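Local structure of beta-1,3-glucanosyltransferase (4WTP) at residues Leu128-Glu133 / Ala146-Gln151; Val163-Ala166 / Lys171-Glu174; Asp181-Asn186 / Asp208-Ala213. The protein belongs to glycoside hydrolase family 17, a group of carbohydrate-active enzymes built on an eight-stranded (beta/alpha) barrel. One frame throughout, in Å; residues are numbered along the deposited sequence.

Contact 1 (Leu128-Glu133 / Ala146-Gln151); sequences LIVGSE and ANYIKQ
Val130 holds its CG1 anti to its own backbone N (chi1 -173°), and Tyr148 on the facing helix holds its ring anti to its own (chi1 -177°); together these torsions bring the valine methyl against the CD2-CE2 edge of the ring. The contact is a worked example of the strand-to-helix packing of a (beta/alpha)8 barrel: strand 125-132 and helix 142-156 are the first two elements of a beta-alpha-beta unit completed by strand 163-167. The CA atoms of the two segments come closest at Val130 and Ile149, 6.7 Å apart.

Within these segments the strand contributes a single side chain. Val130 CG1 lies at the edge of the Tyr148 ring, near its plane, 3.6 Å from Tyr148 CD2 and 3.7 Å from Tyr148 CE2. The methyl thus rests against one flank of the ring instead of stacking over a face. Ile149 closes in beside it, its CG1 methylene 4.0 Å from Val130 CG1. Further along the same helix, Val152 also touches Val130.

The phenol end of Tyr148 looks to a different part of the barrel. Its hydroxyl is hydrogen-bonded to the backbone O of Phe106, and the two rings also meet edge-to-face, which fixes the tyrosine ring from its hydroxyl end. No hydrogen bond passes between the two segments; the grip is apolar, and its second point on Val130 is CB, 4.2 Å from Ile149 CG1.

Contact 2 (Val163-Ala166 / Lys171-Glu174); sequences VATA and KFPE
This is a buried edge contact between a phenylalanine from a connecting loop and the backbone and methyl of a barrel strand. It sits between the wall of the (beta/alpha)8 barrel and the layer outside it, where the chain leaving strand 163-167 turns back before entering the short helix 174-177, so that a side chain reaches the strand. Pro173 is the N-cap of that helix, and Phe172 just before it supplies the loop's side of the contact. The backbones stay well apart, with 8.9 Å between the CA atoms of Ala166 and Phe172, and the ring spans the gap.

Phe172 reaches across because its CG is anti to the carbonyl carbon (chi1 -77°), bringing the far end of the ring nearer the strand than its CB direction alone would suggest. Thr165 O meets that end at the ring edge and in the ring plane, a loose approach 3.8 Å from Phe172 CE1 and 4.0 Å from Phe172 CZ. The same oxygen accepts the backbone N-H of Met184 and is therefore already engaged in the sheet. Met184 O, on the next strand, comes closer to Phe172 CZ and nearly in line with its C-H, probably a mildly favourable C-H···O contact.

Thr165 divides its side chain between two tasks. Its OG1, anti to the backbone N (chi1 -162°), is hydrogen-bonded to Val130 O on the neighbouring strand 125-132, with a weak second bond to Gly131 O. That orientation sets the methyl between the backbone N and the carbonyl carbon and directs it at the loop. Leu183 packs on the Phe172 ring and Ala213 touches Phe172 near its CB, while Thr165 CG2 lies 3.9 Å from Phe172 CE1.

Contact 3 (Asp181-Asn186 / Asp208-Ala213); sequences DFLMMN and DQVVGA
Strand 182-186 and segment 208-213, on helix 196-212, approach most closely at Met185 and Val210, whose CA atoms are 7.2 Å apart, within a beta-alpha-beta unit of the barrel that strand 219-223 completes. Leu183 and Met185, two residues apart on the strand, both point toward the helix, whereas Met184 between them points away from it.

Val210 meets both, one branch to each. Its CG1 lies 3.6 Å from Leu183 CD2, and the two side chains run past each other in opposite directions. The other branch, CG2, lies 3.7 Å from Met185 SD and 3.9 Å from Met185 CG. Met185 is extended through its first two torsions (chi1 -174°, chi2 -179°), which carries SD to Val210 CG2 on a slanting course across the valine; the bend at chi3 only turns CE away from it. The methionine continues among Leu203, His206 and Tyr207 of the same helix.

Near Ala213, Leu183 CD2 also comes within 4.0 Å of Val210 O. That carbonyl accepts the N-H of Ala213, with 2.9 Å between Ala213 N and Val210 O, and so has a polar partner despite the methyl beside it.

With no hydrogen bond or charge across the interface, the attraction is dispersion between branched and thioether side chains. The pairing therefore depends on the fit of their shapes, while Val210 O is served by backbone of its own segment.

Overall arrangement
All three contacts are buried and belong to one side of the barrel, built on three consecutive neighbouring strands, 125-132, 163-167 and 182-186. Contacts 1 and 3 each dock a strand on the helix that follows it and are purely apolar; contact 3 buries the most surface, about 192 Å², against 125 Å² for contact 1. Contact 2, the smallest at 92 Å², instead joins a strand to its following loop and mixes methyl packing with a carbonyl at a ring edge. Its centre lies about 7 Å from that of contact 3 and 8 Å from that of contact 1. Polar bonds cross between contacts: Asn186 ND2 reaches Ser132 OG and Glu133 OE2.

Contact 1 (Leu128-Glu133 / Ala146-Gln151)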
loop_
_atom_site.group_PDB
_atom_site.type_symbol
_atom_site.label_atom_id
_atom_site.label_comp_id
_atom_site.label_asym_id
_atom_site.label_seq_id
_atom_site.Cartn_x
_atom_site.Cartn_y
_atom_site.Cartn_z
ATOM N N LEU A 128 -6.678 -4.591 7.770
ATOM C CA LEU A 128 -5.751 -3.884 8.626
ATOM C C LEU A 128 -4.352 -4.453 8.338
ATOM O O LEU A 128 -4.133 -5.674 8.482
ATOM C CB LEU A 128 -6.147 -4.130 10.071
ATOM C CG LEU A 128 -5.422 -3.334 11.140
ATOM C CD1 LEU A 128 -5.466 -1.818 10.970
ATOM C CD2 LEU A 128 -6.047 -3.700 12.461
ATOM N N ILE A 129 -3.425 -3.576 7.970
ATOM C CA ILE A 129 -2.084 -3.998 7.602
ATOM C C ILE A 129 -1.160 -3.720 8.783
ATOM O O ILE A 129 -0.860 -2.568 9.107
ATOM C CB ILE A 129 -1.604 -3.273 6.330
ATOM C CG1 ILE A 129 -2.639 -3.364 5.189
ATOM C CG2 ILE A 129 -0.246 -3.840 5.901
ATOM C CD1 ILE A 129 -2.277 -2.490 3.995
ATOM N N VAL A 130 -0.739 -4.776 9.461
ATOM C CA VAL A 130 -0.030 -4.662 10.725
ATOM C C VAL A 130 1.456 -4.540 10.419
ATOM O O VAL A 130 2.192 -5.524 10.417
ATOM C CB VAL A 130 -0.340 -5.853 11.664
ATOM C CG1 VAL A 130 0.292 -5.614 13.033
ATOM C CG2 VAL A 130 -1.850 -6.046 11.771
ATOM N N GLY A 131 1.872 -3.307 10.137
ATOM C CA GLY A 131 3.255 -3.033 9.782
ATOM C C GLY A 131 3.547 -3.205 8.310
ATOM O O GLY A 131 2.869 -3.962 7.594
ATOM N N SER A 132 4.587 -2.520 7.868
ATOM C CA SER A 132 5.115 -2.684 6.514
ATOM C C SER A 132 6.627 -2.725 6.586
ATOM O O SER A 132 7.254 -1.784 7.098
ATOM C CB SER A 132 4.692 -1.496 5.644
ATOM O OG SER A 132 5.282 -1.583 4.346
ATOM N N GLU A 133 7.193 -3.845 6.152
ATOM C CA GLU A 133 8.650 -4.069 6.155
ATOM C C GLU A 133 9.258 -4.102 7.552
ATOM O O GLU A 133 10.438 -3.776 7.727
ATOM C CB GLU A 133 9.386 -3.133 5.192
ATOM C CG GLU A 133 9.074 -3.576 3.766
ATOM C CD GLU A 133 9.601 -2.649 2.703
ATOM O OE1 GLU A 133 10.639 -2.000 2.934
ATOM O OE2 GLU A 133 8.995 -2.585 1.604
ATOM N N ALA A 146 4.603 -11.917 15.312
ATOM C CA ALA A 146 3.467 -12.836 15.299
ATOM C C ALA A 146 2.553 -12.641 16.513
ATOM O O ALA A 146 1.314 -12.571 16.386
ATOM C CB ALA A 146 3.946 -14.274 15.243
ATOM N N ASN A 147 3.163 -12.527 17.699
ATOM C CA ASN A 147 2.390 -12.262 18.913
ATOM C C ASN A 147 1.601 -10.948 18.845
ATOM O O ASN A 147 0.442 -10.878 19.294
ATOM C CB ASN A 147 3.331 -12.262 20.106
ATOM C CG ASN A 147 3.893 -13.648 20.392
ATOM O OD1 ASN A 147 3.400 -14.657 19.868
ATOM N ND2 ASN A 147 4.939 -13.701 21.201
ATOM N N TYR A 148 2.217 -9.904 18.290
ATOM C CA TYR A 148 1.562 -8.620 18.186
ATOM C C TYR A 148 0.368 -8.729 17.216
ATOM O O TYR A 148 -0.730 -8.212 17.502
ATOM C CB TYR A 148 2.568 -7.590 17.685
ATOM C CG TYR A 148 2.046 -6.184 17.602
ATOM C CD1 TYR A 148 1.851 -5.431 18.747
ATOM C CD2 TYR A 148 1.752 -5.601 16.377
ATOM C CE1 TYR A 148 1.406 -4.116 18.676
ATOM C CE2 TYR A 148 1.279 -4.304 16.298
ATOM C CZ TYR A 148 1.125 -3.562 17.447
ATOM O OH TYR A 148 0.676 -2.279 17.338
ATOM N N ILE A 149 0.573 -9.416 16.092
ATOM C CA ILE A 149 -0.513 -9.635 15.138
ATOM C C ILE A 149 -1.680 -10.356 15.794
ATOM O O ILE A 149 -2.851 -9.991 15.598
ATOM C CB ILE A 149 -0.024 -10.400 13.878
ATOM C CG1 ILE A 149 1.002 -9.550 13.130
ATOM C CG2 ILE A 149 -1.218 -10.817 13.009
ATOM C CD1 ILE A 149 1.851 -10.317 12.129
ATOM N N LYS A 150 -1.367 -11.395 16.562
ATOM C CA LYS A 150 -2.397 -12.146 17.272
ATOM C C LYS A 150 -3.237 -11.200 18.158
ATOM O O LYS A 150 -4.477 -11.279 18.179
ATOM C CB LYS A 150 -1.730 -13.248 18.110
ATOM C CG LYS A 150 -2.663 -14.109 18.951
ATOM C CD LYS A 150 -1.952 -15.379 19.410
ATOM C CE LYS A 150 -0.439 -15.203 19.559
ATOM N NZ LYS A 150 -0.005 -14.752 20.910
ATOM N N GLN A 151 -2.561 -10.319 18.902
ATOM C CA GLN A 151 -3.233 -9.331 19.767
ATOM C C GLN A 151 -4.082 -8.335 18.969
ATOM O O GLN A 151 -5.198 -7.998 19.352
ATOM C CB GLN A 151 -2.213 -8.595 20.636
ATOM C CG GLN A 151 -1.572 -9.497 21.683
ATOM C CD GLN A 151 -0.235 -8.984 22.196
ATOM O OE1 GLN A 151 0.279 -7.955 21.744
ATOM N NE2 GLN A 151 0.340 -9.707 23.154
#

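Contact 2 (Val163-Ala166 / Lys171-Glu174)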
loop_
_atom_site.group_PDB
_atom_site.type_symbol
_atom_site.label_atom_id
_atom_site.label_comp_id
_atom_site.label_asym_id
_atom_site.label_seq_id
_atom_site.Cartn_x
_atom_site.Cartn_y
_atom_site.Cartn_z
ATOM N N VAL A 163 -6.776 -9.305 8.956
ATOM C CA VAL A 163 -5.446 -8.753 9.203
ATOM C C VAL A 163 -4.368 -9.341 8.295
ATOM O O VAL A 163 -4.368 -10.528 7.960
ATOM C CB VAL A 163 -5.006 -8.899 10.684
ATOM C CG1 VAL A 163 -6.041 -8.282 11.609
ATOM C CG2 VAL A 163 -4.783 -10.342 11.045
ATOM N N ALA A 164 -3.440 -8.475 7.908
ATOM C CA ALA A 164 -2.299 -8.859 7.089
ATOM C C ALA A 164 -1.071 -8.187 7.666
ATOM O O ALA A 164 -1.173 -7.369 8.566
ATOM C CB ALA A 164 -2.491 -8.394 5.655
ATOM N N THR A 165 0.091 -8.573 7.157
ATOM C CA THR A 165 1.262 -7.724 7.252
ATOM C C THR A 165 1.833 -7.557 5.858
ATOM O O THR A 165 1.551 -8.369 4.975
ATOM C CB THR A 165 2.278 -8.305 8.235
ATOM O OG1 THR A 165 3.198 -7.267 8.628
ATOM C CG2 THR A 165 2.981 -9.528 7.626
ATOM N N ALA A 166 2.571 -6.473 5.658
ATOM C CA ALA A 166 3.208 -6.221 4.363
ATOM C C ALA A 166 4.720 -6.329 4.514
ATOM O O ALA A 166 5.274 -5.792 5.476
ATOM C CB ALA A 166 2.854 -4.809 3.881
ATOM N N LYS A 171 10.470 -12.244 3.253
ATOM C CA LYS A 171 10.279 -12.014 4.699
ATOM C C LYS A 171 8.869 -12.382 5.197
ATOM O O LYS A 171 8.185 -11.603 5.864
ATOM C CB LYS A 171 10.556 -10.560 5.029
ATOM C CG LYS A 171 12.020 -10.190 5.029
ATOM C CD LYS A 171 12.803 -10.996 6.048
ATOM C CE LYS A 171 14.193 -10.419 6.159
ATOM N NZ LYS A 171 14.980 -11.153 7.182
ATOM N N PHE A 172 8.456 -13.590 4.875
ATOM C CA PHE A 172 7.193 -14.136 5.377
ATOM C C PHE A 172 7.447 -15.475 6.101
ATOM O O PHE A 172 7.117 -16.534 5.589
ATOM C CB PHE A 172 6.181 -14.278 4.253
ATOM C CG PHE A 172 5.556 -12.965 3.861
ATOM C CD1 PHE A 172 4.473 -12.466 4.593
ATOM C CD2 PHE A 172 6.054 -12.213 2.782
ATOM C CE1 PHE A 172 3.879 -11.246 4.245
ATOM C CE2 PHE A 172 5.460 -11.001 2.441
ATOM C CZ PHE A 172 4.398 -10.520 3.180
ATOM N N PRO A 173 8.055 -15.431 7.296
ATOM C CA PRO A 173 8.348 -16.666 8.040
ATOM C C PRO A 173 7.053 -17.284 8.554
ATOM O O PRO A 173 6.065 -16.581 8.827
ATOM C CB PRO A 173 9.203 -16.169 9.197
ATOM C CG PRO A 173 8.731 -14.754 9.403
ATOM C CD PRO A 173 8.504 -14.227 8.018
ATOM N N GLU A 174 7.102 -18.596 8.750
ATOM C CA GLU A 174 5.945 -19.375 9.077
ATOM C C GLU A 174 5.241 -18.892 10.338
ATOM O O GLU A 174 4.019 -18.872 10.383
ATOM C CB GLU A 174 6.353 -20.852 9.204
ATOM C CG GLU A 174 5.182 -21.779 9.363
ATOM C CD GLU A 174 5.586 -23.242 9.425
ATOM O OE1 GLU A 174 6.795 -23.566 9.465
ATOM O OE2 GLU A 174 4.658 -24.069 9.458
#

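Contact 3 (Asp181-Asn186 / Asp208-Ala213)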
loop_
_atom_site.group_PDB
_atom_site.type_symbol
_atom_site.label_atom_id
_atom_site.label_comp_id
_atom_site.label_asym_id
_atom_site.label_seq_id
_atom_site.Cartn_x
_atom_site.Cartn_y
_atom_site.Cartn_z
ATOM N N ASP A 181 -4.526 -13.355 8.307
ATOM C CA ASP A 181 -5.615 -13.752 7.429
ATOM C C ASP A 181 -5.169 -13.777 5.957
ATOM O O ASP A 181 -5.576 -14.658 5.201
ATOM C CB ASP A 181 -6.812 -12.823 7.610
ATOM C CG ASP A 181 -7.429 -12.926 8.992
ATOM O OD1 ASP A 181 -7.687 -14.064 9.426
ATOM O OD2 ASP A 181 -7.631 -11.894 9.641
ATOM N N PHE A 182 -4.334 -12.814 5.570
ATOM C CA PHE A 182 -3.753 -12.794 4.234
ATOM C C PHE A 182 -2.397 -12.099 4.271
ATOM O O PHE A 182 -2.049 -11.411 5.233
ATOM C CB PHE A 182 -4.690 -12.153 3.187
ATOM C CG PHE A 182 -5.060 -10.718 3.476
ATOM C CD1 PHE A 182 -6.005 -10.390 4.444
ATOM C CD2 PHE A 182 -4.435 -9.681 2.786
ATOM C CE1 PHE A 182 -6.330 -9.059 4.701
ATOM C CE2 PHE A 182 -4.782 -8.357 3.012
ATOM C CZ PHE A 182 -5.716 -8.041 3.985
ATOM N N LEU A 183 -1.625 -12.268 3.197
ATOM C CA LEU A 183 -0.294 -11.682 3.086
ATOM C C LEU A 183 -0.342 -10.539 2.099
ATOM O O LEU A 183 -1.116 -10.587 1.134
ATOM C CB LEU A 183 0.680 -12.727 2.561
ATOM C CG LEU A 183 1.042 -13.952 3.407
ATOM C CD1 LEU A 183 -0.126 -14.907 3.552
ATOM C CD2 LEU A 183 2.249 -14.658 2.838
ATOM N N MET A 184 0.505 -9.529 2.303
ATOM C CA MET A 184 0.630 -8.480 1.290
ATOM C C MET A 184 2.098 -8.228 0.973
ATOM O O MET A 184 2.922 -7.970 1.861
ATOM C CB MET A 184 -0.008 -7.166 1.739
ATOM C CG MET A 184 -1.472 -7.257 2.142
ATOM S SD MET A 184 -2.373 -5.620 2.211
ATOM C CE MET A 184 -2.844 -5.464 0.461
ATOM N N MET A 185 2.426 -8.301 -0.293
ATOM C CA MET A 185 3.787 -8.077 -0.765
ATOM C C MET A 185 4.097 -6.647 -1.172
ATOM O O MET A 185 3.372 -6.037 -1.889
ATOM C CB MET A 185 4.016 -8.963 -1.979
ATOM C CG MET A 185 5.464 -8.948 -2.519
ATOM S SD MET A 185 5.819 -9.998 -4.036
ATOM C CE MET A 185 4.920 -9.093 -5.371
ATOM N N ASN A 186 5.244 -6.171 -0.712
ATOM C CA ASN A 186 5.807 -4.920 -1.260
ATOM C C ASN A 186 6.942 -5.352 -2.152
ATOM O O ASN A 186 7.836 -6.089 -1.696
ATOM C CB ASN A 186 6.437 -4.066 -0.162
ATOM C CG ASN A 186 5.460 -3.570 0.883
ATOM O OD1 ASN A 186 4.261 -3.491 0.680
ATOM N ND2 ASN A 186 6.012 -3.156 2.008
ATOM N N ASP A 208 5.028 -15.096 -6.749
ATOM C CA ASP A 208 4.953 -16.555 -6.610
ATOM C C ASP A 208 5.777 -17.045 -5.429
ATOM O O ASP A 208 5.412 -18.042 -4.809
ATOM C CB ASP A 208 5.395 -17.239 -7.901
ATOM C CG ASP A 208 4.374 -17.103 -9.012
ATOM O OD1 ASP A 208 3.194 -16.799 -8.708
ATOM O OD2 ASP A 208 4.753 -17.339 -10.171
ATOM N N GLN A 209 6.872 -16.361 -5.108
ATOM C CA GLN A 209 7.642 -16.707 -3.903
ATOM C C GLN A 209 6.830 -16.456 -2.632
ATOM O O GLN A 209 6.917 -17.208 -1.665
ATOM C CB GLN A 209 8.962 -15.934 -3.838
ATOM C CG GLN A 209 9.909 -16.289 -4.971
ATOM C CD GLN A 209 10.531 -17.663 -4.793
ATOM O OE1 GLN A 209 10.675 -18.155 -3.667
ATOM N NE2 GLN A 209 10.899 -18.295 -5.901
ATOM N N VAL A 210 6.024 -15.398 -2.620
ATOM C CA VAL A 210 5.175 -15.142 -1.473
ATOM C C VAL A 210 4.077 -16.200 -1.397
ATOM O O VAL A 210 3.740 -16.679 -0.305
ATOM C CB VAL A 210 4.596 -13.721 -1.464
ATOM C CG1 VAL A 210 3.713 -13.501 -0.232
ATOM C CG2 VAL A 210 5.720 -12.713 -1.462
ATOM N N VAL A 211 3.506 -16.577 -2.538
ATOM C CA VAL A 211 2.594 -17.714 -2.536
ATOM C C VAL A 211 3.298 -18.940 -1.930
ATOM O O VAL A 211 2.667 -19.703 -1.168
ATOM C CB VAL A 211 2.030 -18.006 -3.966
ATOM C CG1 VAL A 211 1.228 -19.313 -3.994
ATOM C CG2 VAL A 211 1.166 -16.838 -4.439
ATOM N N GLY A 212 4.570 -19.118 -2.259
ATOM C CA GLY A 212 5.332 -20.244 -1.711
ATOM C C GLY A 212 5.406 -20.229 -0.190
ATOM O O GLY A 212 5.544 -21.305 0.436
ATOM N N ALA A 213 5.281 -19.038 0.406
ATOM C CA ALA A 213 5.358 -18.870 1.873
ATOM C C ALA A 213 3.986 -18.715 2.534
ATOM O O ALA A 213 3.893 -18.508 3.737
ATOM C CB ALA A 213 6.240 -17.668 2.222
#